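Local structure of putative restriction endonuclease domain-containing protein (Anabaena variabilis, 3OT2) at residues Q39-A44 with D141-T146; E48-I53 with A63-E68. The protein is of unknown function but probably acts as a nuclease, having the fold of the PD-(D/E)XK restriction endonuclease family. All coordinates share one frame; numbering follows the deposited sequence.

Contact 1 of 2, residues Q39-A44 with D141-T146; sequences QGKHSA and DPDEQT. With ACT (acetate ion), chain C; EDO (1,2-ethanediol), chain L.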
loop_
_atom_site.group_PDB
_atom_site.type_symbol
_atom_site.label_atom_id
_atom_site.label_comp_id
_atom_site.label_asym_id
_atom_site.label_seq_id
_atom_site.Cartn_x
_atom_site.Cartn_y
_atom_site.Cartn_z
ATOM N N GLN A 39 -0.758 -6.212 -20.522
ATOM C CA GLN A 39 0.653 -5.949 -20.798
ATOM C C GLN A 39 1.367 -7.296 -20.691
ATOM O O GLN A 39 0.898 -8.154 -19.950
ATOM C CB GLN A 39 1.180 -4.893 -19.783
ATOM C CG GLN A 39 2.683 -4.586 -19.827
ATOM C CD GLN A 39 3.412 -4.750 -18.495
ATOM O OE1 GLN A 39 2.949 -5.450 -17.566
ATOM N NE2 GLN A 39 4.592 -4.111 -18.385
ATOM N N GLY A 40 2.450 -7.480 -21.442
ATOM C CA GLY A 40 3.215 -8.726 -21.458
ATOM C C GLY A 40 3.604 -9.248 -20.088
ATOM O O GLY A 40 3.249 -10.374 -19.746
ATOM N N LYS A 41 4.301 -8.422 -19.278
ATOM C CA LYS A 41 4.796 -8.809 -17.947
ATOM C C LYS A 41 3.653 -9.234 -17.057
ATOM O O LYS A 41 3.697 -10.309 -16.458
ATOM C CB LYS A 41 5.608 -7.665 -17.313
ATOM C CG LYS A 41 7.059 -7.608 -17.836
ATOM C CD LYS A 41 7.786 -6.278 -17.606
ATOM C CE LYS A 41 8.209 -6.031 -16.186
ATOM N NZ LYS A 41 9.217 -4.925 -16.101
ATOM N N HIS A 42 2.586 -8.420 -17.036
ATOM C CA HIS A 42 1.379 -8.674 -16.264
ATOM C C HIS A 42 0.766 -10.052 -16.621
ATOM O O HIS A 42 0.520 -10.866 -15.724
ATOM C CB HIS A 42 0.376 -7.551 -16.498
ATOM C CG HIS A 42 -0.832 -7.677 -15.638
ATOM N ND1 HIS A 42 -1.950 -8.360 -16.063
ATOM C CD2 HIS A 42 -1.033 -7.250 -14.373
ATOM C CE1 HIS A 42 -2.804 -8.311 -15.056
ATOM N NE2 HIS A 42 -2.293 -7.652 -14.019
ATOM N N SER A 43 0.579 -10.323 -17.934
ATOM C CA SER A 43 0.008 -11.570 -18.431
ATOM C C SER A 43 0.853 -12.773 -18.080
ATOM O O SER A 43 0.290 -13.816 -17.764
ATOM C CB SER A 43 -0.158 -11.519 -19.949
ATOM O OG SER A 43 -1.130 -10.556 -20.306
ATOM N N ALA A 44 2.187 -12.647 -18.157
ATOM C CA ALA A 44 3.102 -13.755 -17.881
ATOM C C ALA A 44 2.954 -14.232 -16.427
ATOM O O ALA A 44 2.811 -15.436 -16.188
ATOM C CB ALA A 44 4.536 -13.343 -18.180
ATOM N N ASP A 141 4.121 -6.672 -7.231
ATOM C CA ASP A 141 4.722 -5.548 -7.945
ATOM C C ASP A 141 5.877 -6.096 -8.800
ATOM O O ASP A 141 6.982 -6.254 -8.276
ATOM C CB ASP A 141 5.206 -4.463 -6.964
ATOM C CG ASP A 141 5.821 -3.249 -7.649
ATOM O OD1 ASP A 141 6.218 -3.361 -8.832
ATOM O OD2 ASP A 141 5.847 -2.183 -7.034
ATOM N N PRO A 142 5.645 -6.411 -10.092
ATOM C CA PRO A 142 6.726 -7.009 -10.916
ATOM C C PRO A 142 7.976 -6.145 -10.984
ATOM O O PRO A 142 9.065 -6.676 -10.777
ATOM C CB PRO A 142 6.082 -7.176 -12.298
ATOM C CG PRO A 142 4.616 -7.351 -11.973
ATOM C CD PRO A 142 4.379 -6.358 -10.845
ATOM N N ASP A 143 7.822 -4.816 -11.175
ATOM C CA ASP A 143 8.956 -3.914 -11.275
ATOM C C ASP A 143 9.839 -3.930 -10.040
ATOM O O ASP A 143 11.057 -3.882 -10.175
ATOM C CB ASP A 143 8.504 -2.469 -11.567
ATOM C CG ASP A 143 7.980 -2.210 -12.978
ATOM O OD1 ASP A 143 8.174 -3.077 -13.865
ATOM O OD2 ASP A 143 7.354 -1.153 -13.186
ATOM N N GLU A 144 9.244 -3.983 -8.849
ATOM C CA GLU A 144 10.014 -3.981 -7.614
ATOM C C GLU A 144 10.272 -5.392 -7.114
ATOM O O GLU A 144 10.850 -5.534 -6.039
ATOM C CB GLU A 144 9.285 -3.166 -6.528
ATOM C CG GLU A 144 9.093 -1.702 -6.888
ATOM C CD GLU A 144 10.139 -0.726 -6.396
ATOM O OE1 GLU A 144 11.116 -1.163 -5.746
ATOM O OE2 GLU A 144 9.965 0.487 -6.647
ATOM N N GLN A 145 9.803 -6.433 -7.845
ATOM C CA GLN A 145 9.931 -7.860 -7.456
ATOM C C GLN A 145 9.556 -8.011 -5.972
ATOM O O GLN A 145 10.292 -8.559 -5.152
ATOM C CB GLN A 145 11.340 -8.401 -7.757
ATOM C CG GLN A 145 11.641 -8.411 -9.263
ATOM C CD GLN A 145 13.030 -8.888 -9.594
ATOM O OE1 GLN A 145 13.536 -9.859 -9.037
ATOM N NE2 GLN A 145 13.650 -8.252 -10.559
ATOM N N THR A 146 8.387 -7.469 -5.634
ATOM C CA THR A 146 7.894 -7.421 -4.285
ATOM C C THR A 146 6.476 -7.940 -4.236
ATOM O O THR A 146 5.709 -7.771 -5.189
ATOM C CB THR A 146 7.960 -5.943 -3.780
ATOM O OG1 THR A 146 9.330 -5.534 -3.703
ATOM C CG2 THR A 146 7.274 -5.732 -2.403
HETATM C C ACT C . 4.921 -2.300 -11.677
HETATM O O ACT C . 5.382 -3.427 -11.762
HETATM O OXT ACT C . 5.174 -1.586 -10.650
HETATM C CH3 ACT C . 4.139 -1.755 -12.846
HETATM C C1 EDO L . 13.499 -1.113 -2.873
HETATM O O1 EDO L . 14.310 -1.441 -1.734
HETATM C C2 EDO L . 12.224 -0.425 -2.407
HETATM O O2 EDO L . 11.102 -1.028 -3.080
#
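The N-terminal turn of helix 40-57 meets the beta hairpin between strands 136-141 and 146-150 through one surface salt bridge, K41 with D143. NZ of K41 lies 3.1 Å from OD1 of D143 and meets that oxygen nearly along its C-O bond, while the two side chains cross at about a right angle. A bend in the lysine at chi3 (74°) turns the ammonium onto the hairpin after an otherwise extended run. D143 does not aim its CB at the helix; with CG beside its own backbone N (chi1 -72°), the carboxylate nevertheless swings toward it. The link is slender: 118 Å² is buried in all, and the nearest CA atoms, those of K41 and P142, are 7.5 Å apart.

Each partner sits on a locally braced backbone. Q39 is the N-cap of the helix, its OE1 accepting from H42 N at 3.0 Å, and H42 in turn reaches D81 through NE2. The hairpin turn is type I, P142 to Q145, and closes in a G1 beta bulge in which Q145 and T146 both face D141. An Asx motif stiffens it further, E144 N giving its hydrogen to D141 OD1 at 3.1 Å from well above the carboxylate plane (70° out). D143 N is taken by an acetate, probably from the crystallisation liquor, whose O lies 2.9 Å away. The turn also meets the second subunit: D141 OD2 bonds T120 OG1 and E144 OE2 bonds S118 OG, both of that chain.

Contact 2 of 2, residues E48-I53 with A63-E68; sequences ECVSVI and ARAFLE. With EDO (1,2-ethanediol), chain I.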
loop_
_atom_site.group_PDB
_atom_site.type_symbol
_atom_site.label_atom_id
_atom_site.label_comp_id
_atom_site.label_asym_id
_atom_site.label_seq_id
_atom_site.Cartn_x
_atom_site.Cartn_y
_atom_site.Cartn_z
ATOM N N GLU A 48 0.709 -17.805 -15.257
ATOM C CA GLU A 48 1.492 -18.791 -14.520
ATOM C C GLU A 48 1.026 -18.925 -13.077
ATOM O O GLU A 48 1.053 -20.020 -12.516
ATOM C CB GLU A 48 2.977 -18.428 -14.558
ATOM C CG GLU A 48 3.883 -19.575 -14.146
ATOM C CD GLU A 48 3.760 -20.881 -14.907
ATOM O OE1 GLU A 48 3.427 -20.851 -16.114
ATOM O OE2 GLU A 48 4.014 -21.938 -14.288
ATOM N N CYS A 49 0.617 -17.813 -12.473
ATOM C CA CYS A 49 0.140 -17.795 -11.099
ATOM C C CYS A 49 -1.139 -18.620 -10.940
ATOM O O CYS A 49 -1.232 -19.385 -9.981
ATOM C CB CYS A 49 -0.076 -16.359 -10.661
ATOM S SG CYS A 49 -0.044 -16.131 -8.888
ATOM N N VAL A 50 -2.116 -18.481 -11.884
ATOM C CA VAL A 50 -3.378 -19.244 -11.856
ATOM C C VAL A 50 -3.073 -20.744 -12.018
ATOM O O VAL A 50 -3.658 -21.570 -11.325
ATOM C CB VAL A 50 -4.376 -18.757 -12.947
ATOM C CG1 VAL A 50 -5.707 -19.486 -12.843
ATOM C CG2 VAL A 50 -4.611 -17.280 -12.826
ATOM N N SER A 51 -2.148 -21.071 -12.933
ATOM C CA SER A 51 -1.734 -22.427 -13.259
ATOM C C SER A 51 -1.104 -23.119 -12.038
ATOM O O SER A 51 -1.511 -24.230 -11.679
ATOM C CB SER A 51 -0.751 -22.388 -14.430
ATOM O OG SER A 51 -0.211 -23.669 -14.715
ATOM N N VAL A 52 -0.161 -22.434 -11.376
ATOM C CA VAL A 52 0.552 -22.977 -10.218
ATOM C C VAL A 52 -0.431 -23.176 -9.022
ATOM O O VAL A 52 -0.438 -24.254 -8.428
ATOM C CB VAL A 52 1.774 -22.099 -9.875
ATOM C CG1 VAL A 52 2.351 -22.466 -8.522
ATOM C CG2 VAL A 52 2.850 -22.248 -10.946
ATOM N N ILE A 53 -1.280 -22.179 -8.711
ATOM C CA ILE A 53 -2.257 -22.331 -7.629
ATOM C C ILE A 53 -3.206 -23.522 -7.910
ATOM O O ILE A 53 -3.388 -24.383 -7.038
ATOM C CB ILE A 53 -3.045 -21.014 -7.388
ATOM C CG1 ILE A 53 -2.095 -19.912 -6.833
ATOM C CG2 ILE A 53 -4.246 -21.253 -6.426
ATOM C CD1 ILE A 53 -2.646 -18.568 -6.996
ATOM N N ALA A 63 -9.835 -25.905 -3.649
ATOM C CA ALA A 63 -10.204 -24.564 -4.098
ATOM C C ALA A 63 -10.019 -24.451 -5.591
ATOM O O ALA A 63 -9.505 -25.380 -6.213
ATOM C CB ALA A 63 -9.333 -23.512 -3.392
ATOM N N ARG A 64 -10.391 -23.300 -6.156
ATOM C CA ARG A 64 -10.211 -23.021 -7.583
ATOM C C ARG A 64 -9.835 -21.554 -7.775
ATOM O O ARG A 64 -10.479 -20.659 -7.187
ATOM C CB ARG A 64 -11.467 -23.378 -8.394
ATOM C CG ARG A 64 -11.258 -23.218 -9.911
ATOM C CD ARG A 64 -12.267 -23.965 -10.731
ATOM N NE ARG A 64 -12.080 -23.630 -12.148
ATOM C CZ ARG A 64 -12.796 -24.142 -13.147
ATOM N NH1 ARG A 64 -13.746 -25.038 -12.903
ATOM N NH2 ARG A 64 -12.557 -23.774 -14.397
ATOM N N ALA A 65 -8.770 -21.319 -8.579
ATOM C CA ALA A 65 -8.296 -19.996 -8.954
ATOM C C ALA A 65 -8.900 -19.630 -10.311
ATOM O O ALA A 65 -8.857 -20.433 -11.240
ATOM C CB ALA A 65 -6.776 -19.974 -9.021
ATOM N N PHE A 66 -9.474 -18.430 -10.408
ATOM C CA PHE A 66 -10.126 -17.924 -11.616
ATOM C C PHE A 66 -9.466 -16.659 -12.100
ATOM O O PHE A 66 -9.139 -15.785 -11.301
ATOM C CB PHE A 66 -11.614 -17.618 -11.350
ATOM C CG PHE A 66 -12.437 -18.748 -10.804
ATOM C CD1 PHE A 66 -13.055 -19.649 -11.658
ATOM C CD2 PHE A 66 -12.610 -18.901 -9.431
ATOM C CE1 PHE A 66 -13.817 -20.687 -11.148
ATOM C CE2 PHE A 66 -13.358 -19.951 -8.921
ATOM C CZ PHE A 66 -13.966 -20.832 -9.781
ATOM N N LEU A 67 -9.305 -16.555 -13.417
ATOM C CA LEU A 67 -8.776 -15.382 -14.092
ATOM C C LEU A 67 -9.872 -14.394 -14.339
ATOM O O LEU A 67 -10.897 -14.772 -14.917
ATOM C CB LEU A 67 -8.199 -15.790 -15.467
ATOM C CG LEU A 67 -6.763 -16.252 -15.518
ATOM C CD1 LEU A 67 -6.471 -16.947 -16.817
ATOM C CD2 LEU A 67 -5.848 -15.099 -15.466
ATOM N N GLU A 68 -9.649 -13.110 -13.984
ATOM C CA GLU A 68 -10.559 -12.022 -14.341
ATOM C C GLU A 68 -12.060 -12.335 -14.066
ATOM O O GLU A 68 -12.914 -12.101 -14.928
ATOM C CB GLU A 68 -10.385 -11.681 -15.832
ATOM C CG GLU A 68 -8.973 -11.308 -16.263
ATOM C CD GLU A 68 -8.476 -9.970 -15.759
ATOM O OE1 GLU A 68 -9.323 -9.088 -15.511
ATOM O OE2 GLU A 68 -7.241 -9.790 -15.641
HETATM C C1 EDO I . -15.957 -10.902 -16.613
HETATM O O1 EDO I . -17.217 -10.970 -15.950
HETATM C C2 EDO I . -15.170 -9.758 -16.007
HETATM O O2 EDO I . -13.934 -9.661 -16.715
#
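The shorter of the two backbone hydrogen bonds within helix segment 48-53, V52 N to E48 O at 2.9 Å, belongs to the helix that sets V50 and I53 against A65 and L67 of strand 63-67; no hydrogen bond spans the two segments. The contact is apolar, and the geometry places a helix flat along a strand: their short axes approach to 8.0 Å and run nearly antiparallel, at 168°. V50 and A65 mark the closest backbone level, with CA atoms 5.8 Å apart.

The two methyls of V50 divide between successive sites along the strand. Its CG1, anti to the backbone N (chi1 -176°), reaches the carbonyl O of A65 at 3.7 Å and stands 4.0 Å from A65 CB. CG2, on the other branch, presses 3.6 Å from L67 CG and is equally near CD2 of that leucine, whose end leans in although its CB does not aim at the helix. One turn further on, I53 brings CG2 to 3.8 Å from A65 CB, so that the small methyl of A65 is held by both V50 and I53.

The pair is consistent with the opening helix and strand of a PD-(D/E)XK core, 63-67 being an edge strand of the central sheet within this chain. The same helix face continues across the sheet: V50 also touches I82, and I53 touches W108 and I110. R64 and F66 point the opposite way from A65, with CG of R64 over one face of the F66 ring, offset toward its rim. A65 N donates to OD1 of N54, the helix residue that follows I53. Beyond the strand, E68 forms a salt bridge to K35 NZ through OE1 and accepts a hydrogen bond from Q46 NE2 of the helix through OE2.

How the contacts relate
After helix 12-15 and the hairpin of strands 25-28 and 31-34 the chain enters helix 40-57, whose start serves contact 1 and whose middle serves contact 2. Contact 2 closes first: after the helix, a short connection brings strand 63-67 back nearly antiparallel to it. The chain then adds strands 82-86 and 108-112, passes through helix 119-131 and crosses to strand 136-141, parallel to 108-112, before the following hairpin turn closes contact 1. The short loop thus falls wholly within the long one, without crossing it. With centres 16 Å apart, the two contacts tie one helix to the sheet's edge strand in the interior and to the turn between its strands 136-141 and 146-150, at the surface.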